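PDB 1T6C: exopolyphosphatase from Aquifex aeolicus, which probably hydrolyses phosphoanhydride bonds of inorganic polyphosphate and guanosine pentaphosphate, as expected for a metal-binding Ppx/GppA enzyme with an actin-like fold. Local coordinates for residues G20-R25 / G43-L48; A15-G20 / V85-T90; G56-D61 / E91-A96; R62-I67 / L103-R108; G214-L219 / L293-W298. All blocks are in the same frame, centred on the assembly; numbering follows the deposited sequence. Where two conformers were deposited one is given.

Contact 1 (G20-R25 / G43-L48); sequences GSYSVR and GRITSL
Tyr22 and Ser23 meet Ile45, Thr46 and Ser47 at the open end of the beta hairpin made by strands 23-32 and 35-45, part of the first sheet of this actin-like fold. The short strand segments run antiparallel at 164°, and Val24 and Arg44 form a hydrogen-bonded pair, with Val24 N 2.9 Å from Arg44 O. Where the strands end, Tyr22 O is gripped twice: Thr46 N donates at 2.9 Å, while Ser47 N donates at 3.0 Å from above the carbonyl plane. These two bonds hold the turn-like run 46-48 against the loop. Water 1 bridges the two segments beyond it, donating to Gly20 O, accepting from Leu48 N and hydrogen-bonding to Thr46 OG1 at 2.9 Å.

The ring of Tyr22 rests on Ile45. With CG anti to the backbone N (chi1 -171°), the ring receives Ile45 CG2 over one face in a CH-pi contact, 3.8 Å from the ring centroid and displaced toward the rim. Ile45 CD1 reaches farther out and lies 3.4 Å from Tyr22 OH. On the face of Val24, its CG2 crosses the Thr46 side chain, 3.4 Å from OG1. Helix 60-79 packs on this face, where Val24 touches Leu70 and Thr46 OG1 bonds Thr66, while strand 12-19 flanks strand 23-32 on its other side.

Contact 2 (A15-G20 / V85-T90); sequences ASIDIG and VKAVAT
Five backbone hydrogen bonds join Ala15-Ile19 to Lys86-Thr90, forming a parallel ladder between strands 12-19 and 84-89, neighbours in the first sheet of the actin-like fold. Val88 N to Ile17 O is the shortest at 2.8 Å, and the chain of Val88 answers through its own carbonyl, which accepts from Ile19 N at 2.9 Å. Lys86 works in the same way, giving its N to Ala15 O and taking Ile17 N on its O at 3.0 Å. The last rung, Thr90 N to Ile19 O at 3.1 Å, comes in nearly along the C=O axis and ties the N-cap residue of helix 91-94 to the strand end. Thr90 CG2 lies 3.6 Å from the same Ile19 O.

Between the rungs, the CA atoms of Ser16 and Ala87 make C-H...O contacts with Lys86 O and Ile17 O. Ile17 and Ile19 touch Ala87 and Ala89 by their CB atoms, 3.9 Å apart in the Ile17-Ala87 pair, and this face is covered by Leu70 and Ile77 of helix 60-79. On the other face Val88 CG2 approaches Asp18 CB at 4.1 Å.

The two faces thus differ in chemistry: one is apolar and helix-covered, whereas the other mixes Val88 with polar ends that have partners beyond the ladder, Ser16 and Asp18 at Arg301 and Lys86 at Glu115. Backbone bonding fixes the register, while the polar ends reach beyond the two strands.

Contact 3 (G56-D61 / E91-A96); sequences GRLQED and EAIRRA
Leu58 and Ala96 join two loops in the first lobe of the actin-like fold: the connection between helices 52-55 and 60-79, and the chain that follows the short helix beginning at Glu91. Segment 56-61 begins with Gly56, which leaves helix 52-55 at a positive phi of 70°, and runs through Gln59, the N-cap position of helix 60-79. No hydrogen bond passes directly between the two segments; the contact is apolar and small.

Backbone meets backbone at one end, where Gly56 O lies 3.6 Å from Ala96 CA. Ala96 turns its CB toward the connecting loop, and the main chain of Arg57 passes beside it, with Arg57 C 4.2 Å from that methyl. Within its own segment, Ala96 N donates to Ile93 O at 2.9 Å. Just beyond the contact, Gly56 is bonded through the backbone to Lys97, and Leu58 N to Asn98 OD1, so polar bonds flank the apolar patch. Val52 of helix 52-55 touches both Leu58 and Ala96.

Leu58 and Ala96 share most of the packing. The first torsion of Leu58 sets CG anti to the carbonyl carbon (chi1 -56°), and this CG lies 3.5 Å from Ala96 CB. The two methyls of Leu58 then part company: CD1 approaches Ile93 CG2 at 4.4 Å, while CD2 presses on Ala96 CB at 3.4 Å, tighter than usual van der Waals contact.

Contact 4 (R62-I67 / L103-R108); sequences RIEETI and LERVKR
Glu64 OE2 is gripped by both terminal nitrogens of Arg105, firmly by NH1 at 2.8 Å and weakly by NH2 at 3.3 Å. A second weak bond runs from Arg105 NH2 to Glu64 OE1. The two side chains cross at about a right angle with their flat groups turned 55° apart, and NH1 meets OE2 from above the carboxylate plane, so this salt bridge is not the flat, two-pronged kind. The carboxylate nevertheless lies at the edge of the guanidinium. Glu64 starts away from helix 99-109, and the bend at chi2 (-71°) turns CD back toward Arg105.

The guanidinium also has an apolar side. Ile67 CD1 sits over the centre of one face, 3.4 Å from Arg105 CZ, and stays close to the aliphatic stem, lying 3.8 Å from Arg105 CB. Ile63 CG2 approaches obliquely, 3.5 Å from Arg105 NH1. Methyl groups on one helix thus pack against the charged group while its edge takes the carboxylate; Glu109 adds a second acid at NE. The two acids probably balance the guanidinium charge and help fix its orientation. Deeper in, Ile67 CG1 makes a looser contact with Val106 CG2 at 4.3 Å.

Helices 60-79 and 99-109 pack side by side against the first sheet of the actin-like fold, their segments 10.8 Å apart at 30°, a spacing the long Arg105 side chain helps to bridge. On the sheet side, Leu103 and Val106 pack on strand 114-116, while Thr66 touches Leu48 in the loop after strand 35-45, and Phe102 packs on both Ile63 and Thr66 between the two helices.

Contact 5 (G214-L219 / L293-W298); sequences GTITTL and LIVSDW
Apolar contacts carry the meeting of Ile216 and Thr217, on the first turns of helix 214-223, with Leu293 and Val295 on strand 292-296. Ile216 and Leu293 reach toward each other tip to tip, CG1 and CD1 standing 4.1 Å apart. The same Ile216 CG1, placed anti to the backbone N (chi1 -157°), also lies 4.0 Å from Val295 CG2 as the two side chains slide past each other in opposite directions. Thr217 offers its methyl: CG2 crosses Val295, 3.9 Å from CG1, and comes within 3.6 Å of Ser296 O. The helix segment crosses the strand segment at 103°; Leu293 and Val295, two residues apart and both pointing at the helix, share Ile216 CG1. Leu239 and Phe281 pack around Ile216 and Leu293, completing an apolar packing layer between helix and sheet in the second lobe.

Polar bonds belong to each side separately. Thr217 OG1 turns to Gly213 O in the glycine-rich run before the helix, and Asp297 OD2 to Tyr229 OH; a pentanediol, probably from the crystallisation liquor, lies near Asp297. Ser296 OG donates to Trp298 O at 2.8 Å, meeting a lone pair in the carbonyl plane and bracing the chain around Asp297.

With no hydrogen bond across it, the contact is held by dispersion and burial, these polar groups being satisfied on their own sides.

Contacts 1 to 4 lie together in the first lobe, their centres 11 to 16 Å apart. Contacts 1 and 2 share Gly20 and build neighbouring ladders of one sheet, contact 1 closing before the partner strand of contact 2 arrives. Contacts 3 and 4 both use helix 60-79, and each alternates along the chain with contact 2, so the chain passes between helices and sheet repeatedly. Contact 5, on the second sheet, opens after the others have closed and lies across the chain's centre, 21 to 32 Å from them, centre to centre. This split matches the two lobes of an actin-like fold; the calcium ion lies about 9 Å from the Thr90 side chain and about 11 Å from that of Ile216.

Contact 1 (G20-R25 / G43-L48)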
# COMPACT_ATOMS: atom_id res chain seq x y z
N GLY A 20 -2.61 10.44 -3.64
CA GLY A 20 -1.18 10.21 -3.67
C GLY A 20 -0.50 11.05 -4.73
O GLY A 20 -1.14 11.87 -5.37
N SER A 21 0.79 10.80 -4.91
CA SER A 21 1.59 11.54 -5.89
C SER A 21 1.28 11.12 -7.33
O SER A 21 1.64 11.84 -8.26
CB SER A 21 3.10 11.42 -5.59
OG SER A 21 3.50 10.08 -5.49
N TYR A 22 0.61 9.98 -7.51
CA TYR A 22 0.30 9.47 -8.85
C TYR A 22 -1.20 9.43 -9.13
O TYR A 22 -1.66 9.92 -10.14
CB TYR A 22 0.90 8.07 -8.99
CG TYR A 22 0.85 7.49 -10.38
CD1 TYR A 22 1.53 8.10 -11.43
CD2 TYR A 22 0.17 6.30 -10.64
CE1 TYR A 22 1.52 7.55 -12.70
CE2 TYR A 22 0.15 5.76 -11.91
CZ TYR A 22 0.82 6.39 -12.93
OH TYR A 22 0.79 5.84 -14.20
N SER A 23 -1.96 8.88 -8.20
CA SER A 23 -3.39 8.67 -8.41
C SER A 23 -4.22 9.21 -7.26
O SER A 23 -3.73 9.38 -6.14
CB SER A 23 -3.68 7.18 -8.62
OG SER A 23 -3.45 6.44 -7.45
N VAL A 24 -5.47 9.51 -7.59
CA VAL A 24 -6.51 9.88 -6.65
C VAL A 24 -7.57 8.80 -6.74
O VAL A 24 -8.10 8.53 -7.81
CB VAL A 24 -7.11 11.24 -7.02
CG1 VAL A 24 -8.13 11.70 -5.98
CG2 VAL A 24 -5.99 12.30 -7.19
N ARG A 25 -7.89 8.19 -5.60
CA ARG A 25 -8.73 6.99 -5.59
C ARG A 25 -9.88 7.09 -4.63
O ARG A 25 -9.71 7.62 -3.53
CB ARG A 25 -7.90 5.78 -5.27
CG ARG A 25 -6.94 5.45 -6.43
CD ARG A 25 -6.16 4.24 -6.27
NE ARG A 25 -6.99 3.06 -6.24
CZ ARG A 25 -6.52 1.84 -6.26
NH1 ARG A 25 -5.21 1.63 -6.34
NH2 ARG A 25 -7.36 0.82 -6.22
N GLY A 43 -10.46 5.39 -9.85
CA GLY A 43 -9.07 5.77 -9.78
C GLY A 43 -8.78 6.68 -10.95
O GLY A 43 -9.26 6.44 -12.06
N ARG A 44 -8.04 7.73 -10.70
CA ARG A 44 -7.64 8.63 -11.78
C ARG A 44 -6.19 9.01 -11.54
O ARG A 44 -5.81 9.41 -10.43
CB ARG A 44 -8.53 9.88 -11.83
CG ARG A 44 -9.87 9.68 -12.53
CD ARG A 44 -10.99 9.10 -11.66
NE ARG A 44 -12.07 8.46 -12.43
CZ ARG A 44 -13.15 9.08 -12.92
NH1 ARG A 44 -13.32 10.39 -12.75
NH2 ARG A 44 -14.06 8.40 -13.59
N ILE A 45 -5.36 8.96 -12.59
CA ILE A 45 -3.98 9.35 -12.47
C ILE A 45 -3.93 10.87 -12.68
O ILE A 45 -4.36 11.37 -13.73
CB ILE A 45 -3.09 8.59 -13.50
CG1 ILE A 45 -3.10 7.08 -13.20
CG2 ILE A 45 -1.66 9.17 -13.50
CD1 ILE A 45 -2.63 6.17 -14.37
N THR A 46 -3.49 11.61 -11.67
CA THR A 46 -3.31 13.06 -11.82
C THR A 46 -1.88 13.55 -11.61
O THR A 46 -1.62 14.72 -11.76
CB THR A 46 -4.25 13.86 -10.89
OG1 THR A 46 -3.87 13.67 -9.52
CG2 THR A 46 -5.70 13.39 -11.02
N SER A 47 -0.98 12.65 -11.23
CA SER A 47 0.44 12.93 -11.12
C SER A 47 0.73 14.20 -10.32
O SER A 47 1.48 15.07 -10.79
CB SER A 47 1.08 13.00 -12.51
OG SER A 47 0.74 11.83 -13.25
N LEU A 48 0.17 14.30 -9.12
CA LEU A 48 0.43 15.47 -8.27
C LEU A 48 1.91 15.65 -7.88
O LEU A 48 2.33 16.75 -7.57
CB LEU A 48 -0.40 15.41 -6.97
CG LEU A 48 -1.73 16.13 -6.93
CD1 LEU A 48 -2.36 15.85 -5.56
CD2 LEU A 48 -1.65 17.65 -7.15
O HOH W 1 -1.68 12.39 -8.03

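Contact 2 (A15-G20 / V85-T90)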
# COMPACT_ATOMS: atom_id res chain seq x y z
N ALA A 15 -17.15 5.78 2.64
CA ALA A 15 -16.20 5.95 1.56
C ALA A 15 -14.88 6.49 2.05
O ALA A 15 -14.80 7.21 3.05
CB ALA A 15 -16.74 6.89 0.55
N SER A 16 -13.85 6.19 1.26
CA SER A 16 -12.51 6.70 1.48
C SER A 16 -12.01 7.29 0.19
O SER A 16 -12.35 6.79 -0.88
CB SER A 16 -11.52 5.63 1.99
OG SER A 16 -11.29 4.66 1.01
N ILE A 17 -11.24 8.36 0.32
CA ILE A 17 -10.52 8.97 -0.82
C ILE A 17 -9.07 9.03 -0.38
O ILE A 17 -8.76 9.47 0.73
CB ILE A 17 -11.07 10.35 -1.10
CG1 ILE A 17 -12.50 10.25 -1.64
CG2 ILE A 17 -10.16 11.07 -2.06
CD1 ILE A 17 -13.18 11.58 -1.82
N ASP A 18 -8.18 8.56 -1.24
CA ASP A 18 -6.74 8.63 -1.03
C ASP A 18 -6.09 9.38 -2.18
O ASP A 18 -6.25 9.02 -3.33
CB ASP A 18 -6.11 7.28 -0.73
CG ASP A 18 -6.18 6.35 -1.83
OD1 ASP A 18 -7.32 5.94 -2.18
OD2 ASP A 18 -5.14 5.93 -2.41
N ILE A 19 -5.39 10.43 -1.82
CA ILE A 19 -4.69 11.29 -2.76
C ILE A 19 -3.22 10.99 -2.60
O ILE A 19 -2.63 11.27 -1.56
CB ILE A 19 -4.98 12.77 -2.43
CG1 ILE A 19 -6.48 13.09 -2.55
CG2 ILE A 19 -4.11 13.69 -3.29
CD1 ILE A 19 -6.83 14.48 -2.10
N GLY A 20 -2.61 10.44 -3.64
CA GLY A 20 -1.18 10.21 -3.67
C GLY A 20 -0.50 11.05 -4.73
O GLY A 20 -1.14 11.87 -5.37
N VAL A 85 -17.50 9.75 5.15
CA VAL A 85 -16.44 9.93 4.15
C VAL A 85 -15.19 10.41 4.87
O VAL A 85 -15.25 11.35 5.68
CB VAL A 85 -16.82 10.99 3.13
CG1 VAL A 85 -15.67 11.22 2.15
CG2 VAL A 85 -18.08 10.63 2.43
N LYS A 86 -14.04 9.78 4.56
CA LYS A 86 -12.75 10.19 5.09
C LYS A 86 -11.79 10.29 3.91
O LYS A 86 -11.65 9.36 3.12
CB LYS A 86 -12.21 9.21 6.13
CG LYS A 86 -10.83 9.49 6.64
CD LYS A 86 -10.79 10.73 7.51
CE LYS A 86 -9.39 11.17 7.81
NZ LYS A 86 -9.40 12.25 8.85
N ALA A 87 -11.18 11.45 3.76
CA ALA A 87 -10.22 11.68 2.67
C ALA A 87 -8.85 11.97 3.25
O ALA A 87 -8.71 12.74 4.22
CB ALA A 87 -10.67 12.81 1.84
N VAL A 88 -7.84 11.32 2.67
CA VAL A 88 -6.46 11.44 3.15
C VAL A 88 -5.53 11.74 2.00
O VAL A 88 -5.81 11.39 0.85
CB VAL A 88 -5.98 10.18 3.94
CG1 VAL A 88 -6.83 9.88 5.15
CG2 VAL A 88 -5.90 8.96 3.04
N ALA A 89 -4.41 12.36 2.33
CA ALA A 89 -3.33 12.58 1.38
C ALA A 89 -2.04 12.06 2.01
O ALA A 89 -1.87 12.15 3.21
CB ALA A 89 -3.22 14.04 1.03
N THR A 90 -1.13 11.58 1.16
CA THR A 90 0.15 11.03 1.60
C THR A 90 1.17 12.10 1.88
O THR A 90 1.08 13.23 1.36
CB THR A 90 0.76 10.16 0.48
OG1 THR A 90 1.08 10.99 -0.66
CG2 THR A 90 -0.13 9.15 -0.03

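Contact 3 (G56-D61 / E91-A96)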
# COMPACT_ATOMS: atom_id res chain seq x y z
N GLY A 56 9.94 22.14 -5.60
CA GLY A 56 9.34 22.22 -4.28
C GLY A 56 7.84 22.49 -4.25
O GLY A 56 7.31 22.68 -3.17
N ARG A 57 7.15 22.49 -5.40
CA ARG A 57 5.73 22.87 -5.48
C ARG A 57 4.89 21.88 -6.29
O ARG A 57 5.39 21.20 -7.19
CB ARG A 57 5.59 24.24 -6.13
CG ARG A 57 6.12 25.40 -5.30
CD ARG A 57 6.12 26.74 -6.03
NE ARG A 57 4.78 27.27 -6.28
CZ ARG A 57 3.97 27.78 -5.35
NH1 ARG A 57 4.35 27.85 -4.07
NH2 ARG A 57 2.77 28.22 -5.70
N LEU A 58 3.60 21.80 -5.95
CA LEU A 58 2.61 21.14 -6.79
C LEU A 58 2.35 22.02 -7.98
O LEU A 58 2.21 23.23 -7.83
CB LEU A 58 1.27 20.96 -6.05
CG LEU A 58 1.31 20.22 -4.71
CD1 LEU A 58 -0.10 20.16 -4.12
CD2 LEU A 58 1.90 18.86 -4.81
N GLN A 59 2.31 21.43 -9.16
CA GLN A 59 2.07 22.20 -10.36
C GLN A 59 0.60 22.51 -10.53
O GLN A 59 -0.28 21.69 -10.21
CB GLN A 59 2.61 21.45 -11.59
CG GLN A 59 4.12 21.21 -11.55
CD GLN A 59 4.93 22.48 -11.32
OE1 GLN A 59 5.46 22.71 -10.21
NE2 GLN A 59 5.00 23.34 -12.34
N GLU A 60 0.32 23.70 -11.03
CA GLU A 60 -1.05 24.18 -11.10
C GLU A 60 -1.95 23.31 -11.94
O GLU A 60 -3.09 23.10 -11.58
CB GLU A 60 -1.10 25.62 -11.62
CG GLU A 60 -0.55 26.65 -10.63
CD GLU A 60 -1.30 26.68 -9.31
OE1 GLU A 60 -2.48 26.30 -9.26
OE2 GLU A 60 -0.70 27.11 -8.31
N ASP A 61 -1.45 22.79 -13.07
CA ASP A 61 -2.30 21.97 -13.93
C ASP A 61 -2.67 20.64 -13.26
O ASP A 61 -3.76 20.12 -13.49
CB ASP A 61 -1.67 21.77 -15.32
CG ASP A 61 -0.42 20.94 -15.28
OD1 ASP A 61 0.44 21.19 -14.42
OD2 ASP A 61 -0.19 20.03 -16.10
N GLU A 91 2.20 11.70 2.64
CA GLU A 91 3.29 12.61 3.05
C GLU A 91 4.06 13.15 1.83
O GLU A 91 4.66 14.20 1.93
CB GLU A 91 4.26 11.91 4.01
CG GLU A 91 4.99 12.87 4.97
CD GLU A 91 6.49 12.68 4.96
OE1 GLU A 91 6.95 11.57 5.29
OE2 GLU A 91 7.22 13.65 4.65
N ALA A 92 4.01 12.47 0.69
CA ALA A 92 4.61 12.99 -0.54
C ALA A 92 3.96 14.31 -1.00
O ALA A 92 4.59 15.14 -1.65
CB ALA A 92 4.51 11.95 -1.63
N ILE A 93 2.69 14.50 -0.66
CA ILE A 93 2.00 15.75 -0.97
C ILE A 93 2.48 16.78 0.03
O ILE A 93 2.74 17.92 -0.31
CB ILE A 93 0.44 15.56 -0.92
CG1 ILE A 93 -0.02 14.41 -1.84
CG2 ILE A 93 -0.28 16.86 -1.26
CD1 ILE A 93 0.43 14.49 -3.31
N ARG A 94 2.63 16.36 1.29
CA ARG A 94 3.11 17.27 2.33
C ARG A 94 4.46 17.89 1.97
O ARG A 94 4.70 19.05 2.29
CB ARG A 94 3.22 16.56 3.69
CG ARG A 94 3.42 17.54 4.84
CD ARG A 94 3.54 16.91 6.21
NE ARG A 94 4.78 16.16 6.35
CZ ARG A 94 5.99 16.69 6.57
NH1 ARG A 94 6.16 18.00 6.73
NH2 ARG A 94 7.05 15.90 6.65
N ARG A 95 5.31 17.10 1.33
CA ARG A 95 6.62 17.56 0.84
C ARG A 95 6.50 18.87 0.05
O ARG A 95 7.39 19.71 0.12
CB ARG A 95 7.29 16.48 -0.03
CG ARG A 95 8.45 15.75 0.63
CD ARG A 95 8.05 14.76 1.74
NE ARG A 95 9.14 13.82 2.02
CZ ARG A 95 9.36 12.66 1.38
NH1 ARG A 95 8.55 12.25 0.40
NH2 ARG A 95 10.41 11.90 1.72
N ALA A 96 5.42 19.04 -0.72
CA ALA A 96 5.19 20.28 -1.48
C ALA A 96 4.85 21.50 -0.62
O ALA A 96 4.09 21.42 0.37
CB ALA A 96 4.09 20.08 -2.53

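Contact 4 (R62-I67 / L103-R108)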
# COMPACT_ATOMS: atom_id res chain seq x y z
N ARG A 62 -1.77 20.12 -12.42
CA ARG A 62 -2.00 18.88 -11.67
C ARG A 62 -2.97 19.14 -10.50
O ARG A 62 -3.82 18.31 -10.18
CB ARG A 62 -0.69 18.33 -11.11
CG ARG A 62 0.42 18.08 -12.11
CD ARG A 62 0.10 17.02 -13.16
NE ARG A 62 -0.68 17.57 -14.27
CZ ARG A 62 -1.86 17.13 -14.71
NH1 ARG A 62 -2.46 16.11 -14.13
NH2 ARG A 62 -2.44 17.71 -15.74
N ILE A 63 -2.87 20.32 -9.88
CA ILE A 63 -3.85 20.74 -8.88
C ILE A 63 -5.23 20.82 -9.52
O ILE A 63 -6.21 20.36 -8.96
CB ILE A 63 -3.48 22.12 -8.26
CG1 ILE A 63 -2.36 21.96 -7.25
CG2 ILE A 63 -4.70 22.81 -7.65
CD1 ILE A 63 -1.75 23.27 -6.78
N GLU A 64 -5.34 21.46 -10.68
CA GLU A 64 -6.66 21.70 -11.25
C GLU A 64 -7.31 20.39 -11.65
O GLU A 64 -8.51 20.21 -11.44
CB GLU A 64 -6.55 22.61 -12.47
CG GLU A 64 -6.11 24.01 -12.13
CD GLU A 64 -7.17 24.83 -11.41
OE1 GLU A 64 -8.36 24.42 -11.33
OE2 GLU A 64 -6.81 25.93 -10.96
N GLU A 65 -6.53 19.48 -12.23
CA GLU A 65 -7.09 18.19 -12.61
C GLU A 65 -7.53 17.43 -11.35
O GLU A 65 -8.57 16.76 -11.34
CB GLU A 65 -6.10 17.32 -13.38
CG GLU A 65 -6.79 16.08 -13.93
CD GLU A 65 -5.93 15.20 -14.82
OE1 GLU A 65 -4.80 15.59 -15.11
OE2 GLU A 65 -6.41 14.12 -15.23
N THR A 66 -6.72 17.53 -10.30
CA THR A 66 -7.02 16.81 -9.06
C THR A 66 -8.32 17.35 -8.44
O THR A 66 -9.18 16.58 -8.04
CB THR A 66 -5.86 16.89 -8.08
OG1 THR A 66 -4.70 16.23 -8.62
CG2 THR A 66 -6.15 16.12 -6.79
N ILE A 67 -8.49 18.68 -8.44
CA ILE A 67 -9.72 19.27 -7.95
C ILE A 67 -10.91 18.77 -8.79
O ILE A 67 -11.95 18.44 -8.24
CB ILE A 67 -9.61 20.81 -7.90
CG1 ILE A 67 -8.67 21.22 -6.77
CG2 ILE A 67 -10.98 21.47 -7.71
CD1 ILE A 67 -8.39 22.66 -6.70
N LEU A 103 -4.97 22.18 -0.35
CA LEU A 103 -5.99 21.58 0.51
C LEU A 103 -7.11 22.56 0.92
O LEU A 103 -8.27 22.15 1.15
CB LEU A 103 -5.35 21.11 1.82
CG LEU A 103 -4.24 20.07 1.79
CD1 LEU A 103 -3.59 19.94 3.16
CD2 LEU A 103 -4.77 18.75 1.35
N GLU A 104 -6.75 23.84 1.05
CA GLU A 104 -7.74 24.89 1.28
C GLU A 104 -8.67 25.04 0.08
O GLU A 104 -9.88 25.22 0.24
CB GLU A 104 -7.06 26.24 1.59
CG GLU A 104 -8.01 27.44 1.61
CD GLU A 104 -9.02 27.43 2.75
OE1 GLU A 104 -8.88 26.63 3.70
OE2 GLU A 104 -9.93 28.29 2.72
N ARG A 105 -8.14 24.98 -1.14
CA ARG A 105 -9.03 24.99 -2.31
C ARG A 105 -9.99 23.81 -2.28
O ARG A 105 -11.13 23.94 -2.66
CB ARG A 105 -8.23 24.94 -3.62
CG ARG A 105 -7.48 26.22 -3.97
CD ARG A 105 -6.94 26.19 -5.39
NE ARG A 105 -8.03 26.14 -6.37
CZ ARG A 105 -7.88 25.86 -7.67
NH1 ARG A 105 -6.68 25.68 -8.19
NH2 ARG A 105 -8.95 25.82 -8.45
N VAL A 106 -9.52 22.65 -1.83
CA VAL A 106 -10.40 21.49 -1.79
C VAL A 106 -11.56 21.71 -0.80
O VAL A 106 -12.69 21.37 -1.07
CB VAL A 106 -9.62 20.19 -1.51
CG1 VAL A 106 -10.56 19.01 -1.38
CG2 VAL A 106 -8.63 19.92 -2.62
N LYS A 107 -11.28 22.35 0.32
CA LYS A 107 -12.32 22.64 1.29
C LYS A 107 -13.37 23.54 0.67
O LYS A 107 -14.56 23.33 0.79
CB LYS A 107 -11.73 23.33 2.52
CG LYS A 107 -10.81 22.42 3.32
CD LYS A 107 -10.03 23.13 4.42
CE LYS A 107 -8.98 22.17 4.98
NZ LYS A 107 -8.10 22.77 6.00
N ARG A 108 -12.89 24.59 0.01
CA ARG A 108 -13.77 25.64 -0.45
C ARG A 108 -14.54 25.22 -1.71
O ARG A 108 -15.72 25.54 -1.85
CB ARG A 108 -12.97 26.93 -0.75
CG ARG A 108 -12.19 27.50 0.41
CD ARG A 108 -12.98 28.31 1.41
NE ARG A 108 -13.85 27.52 2.26
CZ ARG A 108 -13.46 26.86 3.35
NH1 ARG A 108 -12.19 26.86 3.72
NH2 ARG A 108 -14.34 26.20 4.06

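Contact 5 (G214-L219 / L293-W298)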
# COMPACT_ATOMS: atom_id res chain seq x y z
N GLY A 214 1.54 -4.20 -3.66
CA GLY A 214 1.58 -4.68 -5.03
C GLY A 214 2.56 -5.78 -5.30
O GLY A 214 2.33 -6.67 -6.13
N THR A 215 3.69 -5.75 -4.60
CA THR A 215 4.66 -6.81 -4.76
C THR A 215 4.11 -8.15 -4.27
O THR A 215 4.14 -9.14 -5.00
CB THR A 215 5.97 -6.48 -4.02
OG1 THR A 215 6.54 -5.26 -4.55
CG2 THR A 215 6.96 -7.60 -4.28
N ILE A 216 3.65 -8.17 -3.03
CA ILE A 216 3.28 -9.44 -2.41
C ILE A 216 2.00 -10.06 -3.00
O ILE A 216 1.87 -11.29 -3.11
CB ILE A 216 3.27 -9.31 -0.87
CG1 ILE A 216 3.44 -10.68 -0.22
CG2 ILE A 216 2.04 -8.57 -0.42
CD1 ILE A 216 4.85 -11.24 -0.33
N THR A 217 1.05 -9.24 -3.43
CA THR A 217 -0.15 -9.78 -4.06
C THR A 217 0.19 -10.31 -5.45
O THR A 217 -0.37 -11.30 -5.88
CB THR A 217 -1.32 -8.77 -4.15
OG1 THR A 217 -0.88 -7.53 -4.74
CG2 THR A 217 -1.83 -8.41 -2.76
N THR A 218 1.09 -9.64 -6.17
CA THR A 218 1.56 -10.18 -7.45
C THR A 218 2.27 -11.49 -7.24
O THR A 218 2.02 -12.44 -7.97
CB THR A 218 2.47 -9.19 -8.14
OG1 THR A 218 1.73 -8.00 -8.43
CG2 THR A 218 2.94 -9.75 -9.47
N LEU A 219 3.10 -11.59 -6.20
CA LEU A 219 3.79 -12.85 -5.88
C LEU A 219 2.81 -13.97 -5.58
O LEU A 219 2.96 -15.09 -6.09
CB LEU A 219 4.74 -12.65 -4.70
CG LEU A 219 6.23 -12.47 -4.88
CD1 LEU A 219 6.91 -12.97 -3.63
CD2 LEU A 219 6.82 -13.15 -6.09
N LEU A 293 4.26 -15.96 5.64
CA LEU A 293 3.38 -14.86 5.86
C LEU A 293 2.05 -15.12 5.16
O LEU A 293 1.95 -16.01 4.31
CB LEU A 293 3.98 -13.55 5.38
CG LEU A 293 4.36 -13.43 3.90
CD1 LEU A 293 3.15 -13.24 2.97
CD2 LEU A 293 5.37 -12.27 3.73
N ILE A 294 1.04 -14.36 5.55
CA ILE A 294 -0.28 -14.37 4.95
C ILE A 294 -0.44 -13.10 4.12
O ILE A 294 -0.04 -12.04 4.56
CB ILE A 294 -1.40 -14.44 6.06
CG1 ILE A 294 -1.13 -15.58 7.04
CG2 ILE A 294 -2.79 -14.62 5.44
CD1 ILE A 294 -2.07 -15.62 8.24
N VAL A 295 -1.02 -13.24 2.94
CA VAL A 295 -1.20 -12.11 2.01
C VAL A 295 -2.54 -11.45 2.25
O VAL A 295 -3.56 -12.10 2.37
CB VAL A 295 -1.05 -12.59 0.55
CG1 VAL A 295 -1.27 -11.45 -0.45
CG2 VAL A 295 0.35 -13.20 0.37
N SER A 296 -2.54 -10.12 2.29
CA SER A 296 -3.77 -9.34 2.30
C SER A 296 -3.92 -8.53 1.02
O SER A 296 -2.98 -7.86 0.60
CB SER A 296 -3.78 -8.37 3.48
OG SER A 296 -4.97 -7.60 3.44
N ASP A 297 -5.10 -8.60 0.43
CA ASP A 297 -5.49 -7.71 -0.66
C ASP A 297 -5.93 -6.34 -0.18
O ASP A 297 -5.96 -5.41 -0.97
CB ASP A 297 -6.60 -8.35 -1.50
CG ASP A 297 -6.95 -7.51 -2.70
OD1 ASP A 297 -8.04 -6.87 -2.69
OD2 ASP A 297 -6.17 -7.41 -3.66
N TRP A 298 -6.28 -6.20 1.10
CA TRP A 298 -6.70 -4.94 1.67
C TRP A 298 -5.58 -4.21 2.44
O TRP A 298 -4.74 -4.84 3.07
CB TRP A 298 -7.85 -5.21 2.63
CG TRP A 298 -9.19 -5.41 1.95
CD1 TRP A 298 -9.41 -5.73 0.64
CD2 TRP A 298 -10.47 -5.26 2.55
NE1 TRP A 298 -10.77 -5.78 0.39
CE2 TRP A 298 -11.44 -5.50 1.55
CE3 TRP A 298 -10.91 -4.90 3.84
CZ2 TRP A 298 -12.81 -5.42 1.80
CZ3 TRP A 298 -12.29 -4.82 4.08
CH2 TRP A 298 -13.21 -5.08 3.07